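Side-chain contacts in DNA-binding response regulator, merR family (Colwellia psychrerythraea, PDB 3CNB), which is the receiver domain of a larger, probably DNA-binding response regulator and is predicted to accept a phosphoryl group on an aspartate: residues A[13-18]-A[88-93]; A[21-26]-A[115-120]; A[58-63]-A[70-75]. All blocks are in the same frame, centred on the assembly; numbering follows the deposited sequence.

Interaction 1 (A[13-18]-A[88-93])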
loop_
_atom_site.group_PDB
_atom_site.type_symbol
_atom_site.label_atom_id
_atom_site.label_comp_id
_atom_site.label_asym_id
_atom_site.label_seq_id
_atom_site.Cartn_x
_atom_site.Cartn_y
_atom_site.Cartn_z
ATOM N N ILE A 13 -2.526 -0.108 -5.536
ATOM C CA ILE A 13 -1.224 0.525 -5.398
ATOM C C ILE A 13 -1.370 2.023 -5.579
ATOM O O ILE A 13 -1.807 2.476 -6.635
ATOM C CB ILE A 13 -0.187 -0.031 -6.437
ATOM C CG1 ILE A 13 0.108 -1.505 -6.175
ATOM C CG2 ILE A 13 1.130 0.783 -6.435
ATOM C CD1 ILE A 13 0.601 -2.217 -7.414
ATOM N N ILE A 14 -1.002 2.772 -4.567
ATOM C CA ILE A 14 -0.971 4.203 -4.608
ATOM C C ILE A 14 0.440 4.722 -4.765
ATOM O O ILE A 14 1.202 4.696 -3.857
ATOM C CB ILE A 14 -1.605 4.779 -3.377
ATOM C CG1 ILE A 14 -3.078 4.423 -3.314
ATOM C CG2 ILE A 14 -1.421 6.215 -3.331
ATOM C CD1 ILE A 14 -3.684 4.482 -2.021
ATOM N N GLU A 15 0.758 5.220 -5.941
ATOM C CA GLU A 15 2.121 5.511 -6.340
ATOM C C GLU A 15 2.236 6.394 -7.595
ATOM O O GLU A 15 1.807 6.010 -8.625
ATOM C CB GLU A 15 2.828 4.193 -6.573
ATOM C CG GLU A 15 4.219 4.253 -7.090
ATOM C CD GLU A 15 5.152 4.914 -6.157
ATOM O OE1 GLU A 15 5.625 5.972 -6.486
ATOM O OE2 GLU A 15 5.396 4.417 -5.096
ATOM N N ASP A 16 2.853 7.558 -7.509
ATOM C CA ASP A 16 2.980 8.414 -8.681
ATOM C C ASP A 16 4.129 8.154 -9.614
ATOM O O ASP A 16 4.129 8.642 -10.701
ATOM C CB ASP A 16 2.787 9.914 -8.416
ATOM C CG ASP A 16 3.666 10.436 -7.343
ATOM O OD1 ASP A 16 4.452 9.654 -6.846
ATOM O OD2 ASP A 16 3.592 11.593 -6.985
ATOM N N ASP A 17 5.095 7.362 -9.180
ATOM C CA ASP A 17 6.196 6.925 -10.038
ATOM C C ASP A 17 5.691 5.793 -10.928
ATOM O O ASP A 17 5.479 4.678 -10.460
ATOM C CB ASP A 17 7.383 6.485 -9.179
ATOM C CG ASP A 17 8.651 6.199 -9.982
ATOM O OD1 ASP A 17 8.599 5.933 -11.200
ATOM O OD2 ASP A 17 9.728 6.221 -9.355
ATOM N N LYS A 18 5.528 6.090 -12.216
ATOM C CA LYS A 18 4.964 5.168 -13.196
ATOM C C LYS A 18 5.777 3.887 -13.409
ATOM O O LYS A 18 5.208 2.797 -13.421
ATOM C CB LYS A 18 4.791 5.878 -14.538
ATOM C CG LYS A 18 3.486 5.589 -15.254
ATOM C CD LYS A 18 3.523 4.323 -16.089
ATOM C CE LYS A 18 2.281 4.229 -16.970
ATOM N NZ LYS A 18 2.195 2.932 -17.688
ATOM N N ILE A 88 0.227 -1.442 3.608
ATOM C CA ILE A 88 1.679 -1.496 3.638
ATOM C C ILE A 88 2.237 -0.182 3.110
ATOM O O ILE A 88 2.100 0.122 1.928
ATOM C CB ILE A 88 2.202 -2.721 2.824
ATOM C CG1 ILE A 88 1.699 -4.026 3.473
ATOM C CG2 ILE A 88 3.725 -2.740 2.773
ATOM C CD1 ILE A 88 1.916 -5.249 2.646
ATOM N N ALA A 89 2.873 0.595 3.984
ATOM C CA ALA A 89 3.504 1.840 3.559
ATOM C C ALA A 89 4.837 1.619 2.831
ATOM O O ALA A 89 5.547 0.656 3.089
ATOM C CB ALA A 89 3.701 2.779 4.747
ATOM N N MET A 90 5.155 2.536 1.917
ATOM C CA MET A 90 6.452 2.604 1.246
ATOM C C MET A 90 6.904 4.066 1.290
ATOM O O MET A 90 6.072 4.968 1.219
ATOM C CB MET A 90 6.355 2.183 -0.231
ATOM C CG MET A 90 5.403 1.060 -0.557
ATOM S SD MET A 90 5.406 0.707 -2.303
ATOM C CE MET A 90 4.194 1.880 -2.916
ATOM N N THR A 91 8.207 4.299 1.398
ATOM C CA THR A 91 8.766 5.663 1.400
ATOM C C THR A 91 10.236 5.675 0.967
ATOM O O THR A 91 10.919 4.667 1.077
ATOM C CB THR A 91 8.561 6.405 2.766
ATOM O OG1 THR A 91 8.836 7.799 2.596
ATOM C CG2 THR A 91 9.436 5.836 3.892
ATOM N N GLY A 92 10.704 6.808 0.446
ATOM C CA GLY A 92 12.109 6.973 0.065
ATOM C C GLY A 92 12.978 7.001 1.304
ATOM O O GLY A 92 13.480 5.961 1.748
ATOM N N ALA A 93 13.139 8.186 1.884
ATOM C CA ALA A 93 13.917 8.319 3.111
ATOM C C ALA A 93 13.155 7.792 4.343
ATOM O O ALA A 93 12.328 8.508 4.924
ATOM C CB ALA A 93 14.372 9.777 3.310
#
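OE2 of Glu15 meets two groups of different kinds. It forms a salt bridge with Lys113, and it lies 3.6 Å from CE of Met90, the nearest approach between residues 13-18 and 88-93. The other carboxylate oxygen turns back to its own loop. Asp17 N donates to Glu15 OE1 over 3.1 Å, with an N-H...O angle of 159°. This bond uses the anti lone pair of OE1, on the side away from OE2. The carboxylate is therefore held at both oxygens.

The Glu15 chain leaves with CG opposite the backbone N (chi1 176°) and then bends at chi2 (63°). The bend brings the carboxylate across toward Met90. Met90 points toward the loop from strand 86-91. Its chain is bent at chi3, and the two side chains cross at about a right angle. The methyl end does the touching: Met90 CE also lies 4.2 Å from Ile14 O, a loose approach. No hydrogen bond joins the two segments, and they bury only 89 Å² between them. Strand 57-61 runs between strands 10-14 and 86-91, so the contact reaches over it, with 9.2 Å between the CA atoms of Glu15 and Met90. Met90 also touches Asp61.

With an alanine here instead of Glu15, Lys113 would probably lose one carboxylate mate and the loop would lose the side-chain acceptor that receives Asp17 N.

Lys113 has a second acidic partner in Asp61, whose OD2 lies close to Glu15 OE1, and the lysine probably eases that crowding of like charges. Asp61 is the predicted phosphorylation site and is unmodified in this structure. Acidic residues after the first strand, an aspartate ending the third and a lysine after the fifth are characteristic of the phosphorylation pocket of CheY-like receiver domains.

Interaction 2 (A[21-26]-A[115-120])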
loop_
_atom_site.group_PDB
_atom_site.type_symbol
_atom_site.label_atom_id
_atom_site.label_comp_id
_atom_site.label_asym_id
_atom_site.label_seq_id
_atom_site.Cartn_x
_atom_site.Cartn_y
_atom_site.Cartn_z
ATOM N N ALA A 21 5.589 1.841 -10.257
ATOM C CA ALA A 21 4.228 1.323 -10.115
ATOM C C ALA A 21 3.969 0.131 -11.022
ATOM O O ALA A 21 3.218 -0.774 -10.646
ATOM C CB ALA A 21 3.181 2.425 -10.377
ATOM N N ASP A 22 4.578 0.132 -12.210
ATOM C CA ASP A 22 4.401 -0.960 -13.176
ATOM C C ASP A 22 5.230 -2.170 -12.751
ATOM O O ASP A 22 4.844 -3.309 -13.007
ATOM C CB ASP A 22 4.816 -0.538 -14.598
ATOM C CG ASP A 22 3.882 0.520 -15.224
ATOM O OD1 ASP A 22 2.870 0.920 -14.602
ATOM O OD2 ASP A 22 4.191 0.963 -16.354
ATOM N N MET A 23 6.374 -1.906 -12.117
ATOM C CA MET A 23 7.263 -2.966 -11.629
ATOM C C MET A 23 6.669 -3.668 -10.412
ATOM O O MET A 23 6.606 -4.905 -10.369
ATOM C CB MET A 23 8.667 -2.424 -11.318
ATOM C CG MET A 23 9.474 -3.297 -10.339
ATOM S SD MET A 23 11.167 -2.779 -10.058
ATOM C CE MET A 23 11.682 -2.627 -11.792
ATOM N N LEU A 24 6.223 -2.875 -9.436
ATOM C CA LEU A 24 5.491 -3.404 -8.283
ATOM C C LEU A 24 4.253 -4.185 -8.707
ATOM O O LEU A 24 3.940 -5.227 -8.135
ATOM C CB LEU A 24 5.114 -2.268 -7.322
ATOM C CG LEU A 24 4.445 -2.642 -5.994
ATOM C CD1 LEU A 24 5.300 -3.615 -5.188
ATOM C CD2 LEU A 24 4.162 -1.405 -5.188
ATOM N N THR A 25 3.547 -3.690 -9.724
ATOM C CA THR A 25 2.337 -4.358 -10.222
ATOM C C THR A 25 2.701 -5.701 -10.821
ATOM O O THR A 25 2.040 -6.700 -10.538
ATOM C CB THR A 25 1.580 -3.501 -11.305
ATOM O OG1 THR A 25 1.159 -2.265 -10.715
ATOM C CG2 THR A 25 0.356 -4.232 -11.824
ATOM N N GLN A 26 3.762 -5.717 -11.628
ATOM C CA GLN A 26 4.209 -6.943 -12.294
ATOM C C GLN A 26 4.690 -7.983 -11.293
ATOM O O GLN A 26 4.356 -9.157 -11.403
ATOM C CB GLN A 26 5.342 -6.627 -13.265
ATOM C CG GLN A 26 5.722 -7.782 -14.174
ATOM C CD GLN A 26 4.576 -8.269 -14.997
ATOM O OE1 GLN A 26 4.040 -7.543 -15.825
ATOM N NE2 GLN A 26 4.190 -9.517 -14.782
ATOM N N LEU A 115 13.069 -0.739 -2.668
ATOM C CA LEU A 115 12.292 -1.724 -1.937
ATOM C C LEU A 115 12.980 -3.088 -1.894
ATOM O O LEU A 115 13.476 -3.553 -2.907
ATOM C CB LEU A 115 10.920 -1.825 -2.588
ATOM C CG LEU A 115 9.798 -2.462 -1.785
ATOM C CD1 LEU A 115 8.542 -1.696 -2.022
ATOM C CD2 LEU A 115 9.634 -3.923 -2.171
ATOM N N ASN A 116 13.035 -3.712 -0.721
ATOM C CA ASN A 116 13.565 -5.074 -0.623
ATOM C C ASN A 116 12.460 -6.059 -1.023
ATOM O O ASN A 116 11.564 -6.356 -0.238
ATOM C CB ASN A 116 14.072 -5.365 0.790
ATOM C CG ASN A 116 14.882 -6.672 0.871
ATOM O OD1 ASN A 116 14.570 -7.652 0.217
ATOM N ND2 ASN A 116 15.931 -6.666 1.671
ATOM N N PHE A 117 12.524 -6.543 -2.262
ATOM C CA PHE A 117 11.498 -7.426 -2.793
ATOM C C PHE A 117 11.488 -8.855 -2.199
ATOM O O PHE A 117 10.459 -9.509 -2.198
ATOM C CB PHE A 117 11.578 -7.455 -4.322
ATOM C CG PHE A 117 10.989 -6.237 -4.981
ATOM C CD1 PHE A 117 9.641 -6.189 -5.287
ATOM C CD2 PHE A 117 11.790 -5.144 -5.297
ATOM C CE1 PHE A 117 9.084 -5.073 -5.902
ATOM C CE2 PHE A 117 11.249 -4.016 -5.910
ATOM C CZ PHE A 117 9.895 -3.979 -6.213
ATOM N N THR A 118 12.624 -9.337 -1.707
ATOM C CA THR A 118 12.640 -10.596 -0.921
ATOM C C THR A 118 11.815 -10.485 0.375
ATOM O O THR A 118 10.956 -11.328 0.683
ATOM C CB THR A 118 14.087 -10.984 -0.575
ATOM O OG1 THR A 118 14.795 -11.224 -1.791
ATOM C CG2 THR A 118 14.160 -12.246 0.303
ATOM N N LEU A 119 12.077 -9.436 1.135
ATOM C CA LEU A 119 11.279 -9.179 2.329
ATOM C C LEU A 119 9.780 -8.944 2.025
ATOM O O LEU A 119 8.909 -9.484 2.707
ATOM C CB LEU A 119 11.886 -8.008 3.078
ATOM C CG LEU A 119 11.198 -7.527 4.366
ATOM C CD1 LEU A 119 11.025 -8.649 5.415
ATOM C CD2 LEU A 119 11.971 -6.346 4.934
ATOM N N LEU A 120 9.487 -8.168 0.984
ATOM C CA LEU A 120 8.104 -7.930 0.580
ATOM C C LEU A 120 7.353 -9.190 0.194
ATOM O O LEU A 120 6.211 -9.369 0.604
ATOM C CB LEU A 120 8.031 -6.907 -0.561
ATOM C CG LEU A 120 6.606 -6.699 -1.120
ATOM C CD1 LEU A 120 5.735 -5.888 -0.111
ATOM C CD2 LEU A 120 6.591 -6.066 -2.519
#
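Leu24 points CD1 into the angle between Phe117 and Leu120. It approaches the aromatic ring obliquely, with Leu24 CD1 4.1 Å from Phe117 CE1. Against Leu120 it stands at about a right angle, and here the methyls meet end on: Leu24 CD1 and Leu120 CD2 are 3.8 Å apart. A chi1 of -175° turns the Leu24 branch away from its own backbone N and out to the other helix.

Met23, the residue before Leu24, comes to the same ring. Its CG lies 4.2 Å from Phe117 CZ. Its sulfur forms a Met-aromatic contact, with SD 5.1 Å from the ring centroid and 51° off the ring normal. The sulfur thus sits neither squarely over the ring nor in its plane. Phe117 also packs on its own segment: Leu115 CD2 covers one face, 3.7 Å above the plane and over the centre. That methyl probably helps to hold the ring at this tilt.

Just before Phe117, Asn116 is the N-cap of helix 117-129. Its OD1 accepts from Leu119 N at 3.2 Å, from well above the carbonyl plane. This bond ties down the helix start that carries the ring.

The contact is wholly apolar across the two segments. It runs from the exposed Met23 to the buried Leu24 and Leu120. Phe27, a turn along helix 18-31, adds an edge-to-face stack with Phe117, and Phe20 of that helix touches the ring too. Leu24 continues inward to Ile13 of strand 10-14 and Met90 of strand 86-91, so the first and last helices pack together on one side of the central sheet.

Interaction 3 (A[58-63]-A[70-75])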
loop_
_atom_site.group_PDB
_atom_site.type_symbol
_atom_site.label_atom_id
_atom_site.label_comp_id
_atom_site.label_asym_id
_atom_site.label_seq_id
_atom_site.Cartn_x
_atom_site.Cartn_y
_atom_site.Cartn_z
ATOM N N VAL A 58 -3.696 -2.349 0.434
ATOM C CA VAL A 58 -3.140 -1.164 -0.256
ATOM C C VAL A 58 -1.671 -0.918 0.028
ATOM O O VAL A 58 -1.221 -0.884 1.189
ATOM C CB VAL A 58 -3.965 0.210 -0.160
ATOM C CG1 VAL A 58 -5.443 0.023 0.128
ATOM C CG2 VAL A 58 -3.300 1.270 0.731
ATOM N N MET A 59 -0.936 -0.758 -1.065
ATOM C CA MET A 59 0.446 -0.351 -1.034
ATOM C C MET A 59 0.444 1.166 -1.155
ATOM O O MET A 59 0.037 1.722 -2.175
ATOM C CB MET A 59 1.228 -1.011 -2.181
ATOM C CG MET A 59 1.021 -2.538 -2.288
ATOM S SD MET A 59 1.916 -3.505 -1.055
ATOM C CE MET A 59 3.581 -3.059 -1.449
ATOM N N LEU A 60 0.919 1.821 -0.110
ATOM C CA LEU A 60 0.798 3.259 0.035
ATOM C C LEU A 60 2.152 3.980 0.007
ATOM O O LEU A 60 2.953 3.872 0.943
ATOM C CB LEU A 60 0.059 3.560 1.352
ATOM C CG LEU A 60 -0.171 5.023 1.764
ATOM C CD1 LEU A 60 -1.170 5.680 0.842
ATOM C CD2 LEU A 60 -0.634 5.119 3.190
ATOM N N ASP A 61 2.410 4.726 -1.061
ATOM C CA ASP A 61 3.606 5.557 -1.120
ATOM C C ASP A 61 3.380 6.852 -0.323
ATOM O O ASP A 61 2.500 7.649 -0.653
ATOM C CB ASP A 61 3.982 5.821 -2.583
ATOM C CG ASP A 61 5.217 6.702 -2.743
ATOM O OD1 ASP A 61 6.165 6.613 -1.934
ATOM O OD2 ASP A 61 5.247 7.480 -3.721
ATOM N N LEU A 62 4.185 7.047 0.721
ATOM C CA LEU A 62 4.108 8.220 1.592
ATOM C C LEU A 62 4.754 9.496 1.018
ATOM O O LEU A 62 4.937 10.492 1.739
ATOM C CB LEU A 62 4.754 7.919 2.952
ATOM C CG LEU A 62 4.327 6.737 3.805
ATOM C CD1 LEU A 62 5.018 6.776 5.174
ATOM C CD2 LEU A 62 2.815 6.763 3.935
ATOM N N MET A 63 5.136 9.467 -0.254
ATOM C CA MET A 63 5.792 10.616 -0.854
ATOM C C MET A 63 5.138 10.973 -2.170
ATOM O O MET A 63 5.745 11.656 -3.005
ATOM C CB MET A 63 7.287 10.353 -1.034
ATOM C CG MET A 63 8.051 10.228 0.282
ATOM S SD MET A 63 9.782 10.588 0.118
ATOM C CE MET A 63 10.164 9.741 -1.423
ATOM N N PHE A 70 0.140 9.871 5.662
ATOM C CA PHE A 70 -0.138 9.584 7.074
ATOM C C PHE A 70 -1.617 9.731 7.393
ATOM O O PHE A 70 -2.228 8.879 8.059
ATOM C CB PHE A 70 0.712 10.491 7.958
ATOM C CG PHE A 70 2.193 10.267 7.790
ATOM C CD1 PHE A 70 2.863 9.319 8.568
ATOM C CD2 PHE A 70 2.911 10.985 6.844
ATOM C CE1 PHE A 70 4.239 9.104 8.403
ATOM C CE2 PHE A 70 4.267 10.785 6.670
ATOM C CZ PHE A 70 4.941 9.841 7.442
ATOM N N SER A 71 -2.199 10.795 6.844
ATOM C CA SER A 71 -3.611 11.099 6.975
ATOM C C SER A 71 -4.493 10.062 6.259
ATOM O O SER A 71 -5.502 9.600 6.810
ATOM C CB SER A 71 -3.860 12.509 6.390
ATOM O OG SER A 71 -4.857 13.184 7.123
ATOM N N ILE A 72 -4.107 9.729 5.024
ATOM C CA ILE A 72 -4.777 8.734 4.189
ATOM C C ILE A 72 -4.799 7.366 4.896
ATOM O O ILE A 72 -5.845 6.705 4.969
ATOM C CB ILE A 72 -4.102 8.632 2.803
ATOM C CG1 ILE A 72 -4.693 9.673 1.846
ATOM C CG2 ILE A 72 -4.450 7.305 2.112
ATOM C CD1 ILE A 72 -4.234 11.077 1.979
ATOM N N CYS A 73 -3.655 6.968 5.442
ATOM C CA CYS A 73 -3.560 5.715 6.216
ATOM C C CYS A 73 -4.487 5.721 7.427
ATOM O O CYS A 73 -5.210 4.757 7.677
ATOM C CB CYS A 73 -2.127 5.481 6.688
ATOM S SG CYS A 73 -1.898 3.908 7.580
ATOM N N HIS A 74 -4.464 6.817 8.175
ATOM C CA HIS A 74 -5.364 6.993 9.301
ATOM C C HIS A 74 -6.827 6.892 8.879
ATOM O O HIS A 74 -7.597 6.152 9.502
ATOM C CB HIS A 74 -5.091 8.339 9.968
ATOM C CG HIS A 74 -5.930 8.594 11.177
ATOM N ND1 HIS A 74 -6.116 7.652 12.165
ATOM C CD2 HIS A 74 -6.611 9.695 11.570
ATOM C CE1 HIS A 74 -6.886 8.158 13.110
ATOM N NE2 HIS A 74 -7.192 9.399 12.777
ATOM N N ARG A 75 -7.206 7.597 7.807
ATOM C CA ARG A 75 -8.584 7.498 7.256
ATOM C C ARG A 75 -8.974 6.083 6.844
ATOM O O ARG A 75 -10.110 5.687 7.064
ATOM C CB ARG A 75 -8.809 8.464 6.067
ATOM C CG ARG A 75 -10.206 8.386 5.393
ATOM C CD ARG A 75 -10.186 7.522 4.110
ATOM N NE ARG A 75 -11.520 7.350 3.523
ATOM C CZ ARG A 75 -12.331 6.317 3.740
ATOM N NH1 ARG A 75 -11.957 5.319 4.527
ATOM N NH2 ARG A 75 -13.521 6.275 3.158
#
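Leu60 divides its two methyls between neighbouring residues of helix 69-77. CD1 of Leu60 lies 3.9 Å from CG2 of Ile72, and the two side chains approach at a slant. CD2 of Leu60 rests 3.8 Å from CB of Cys73. The extended first torsion of Leu60 (chi1 179°) sets its fork beside the carbonyl carbon and spreads the methyls toward the helix. Ile72 meets it with the CG2 branch alone; the longer branch leads away.

Two residues on, Leu62 makes the second point of contact. Its CD1 touches the far end of the Phe70 ring, 3.8 Å from CZ, coming in obliquely. The two side chains cross at about a right angle. Phe70 holds a cation-pi contact with Arg101 as well, and Ile102 of helix 96-104 touches Leu62, Phe70 and Cys73.

Leu60 and Leu62 point to the helix, while Asp61 between them does not touch it. Leu60 lies on strand 57-61 and Leu62 just past its end. The pair of elements is the first half of a beta-alpha-beta unit that strand 86-91 completes, in the flavodoxin-like fold of receiver domains.

No hydrogen bond or charge pair crosses between the segments, which bury 217 Å². The helix is held here by the shape fit of methyls, a CB and a ring, and the polar chemistry of Asp61 is kept apart from it.

Overall arrangement
The touching residues of interaction 1 are all buried, and its acidic loop is the polar one. Interaction 3 lies as near the chain's centre but is only partly buried. Interaction 2 reaches the surface; like interaction 3 it is apolar. Their centres lie about 17 Å apart, on opposite sides of the chain's centre. One joins the first and last helices, the other ties helix 69-77 to its own strand. Interactions 1 and 3 share the sheet: Met90 N probably bonds to Leu60 O (2.8 Å), and Ile14 N to Met59 O. Leu24 joins interactions 1 and 2. Apolar helix packing thus flanks the sheet, while the charged residues gather at the C-terminal ends of its strands.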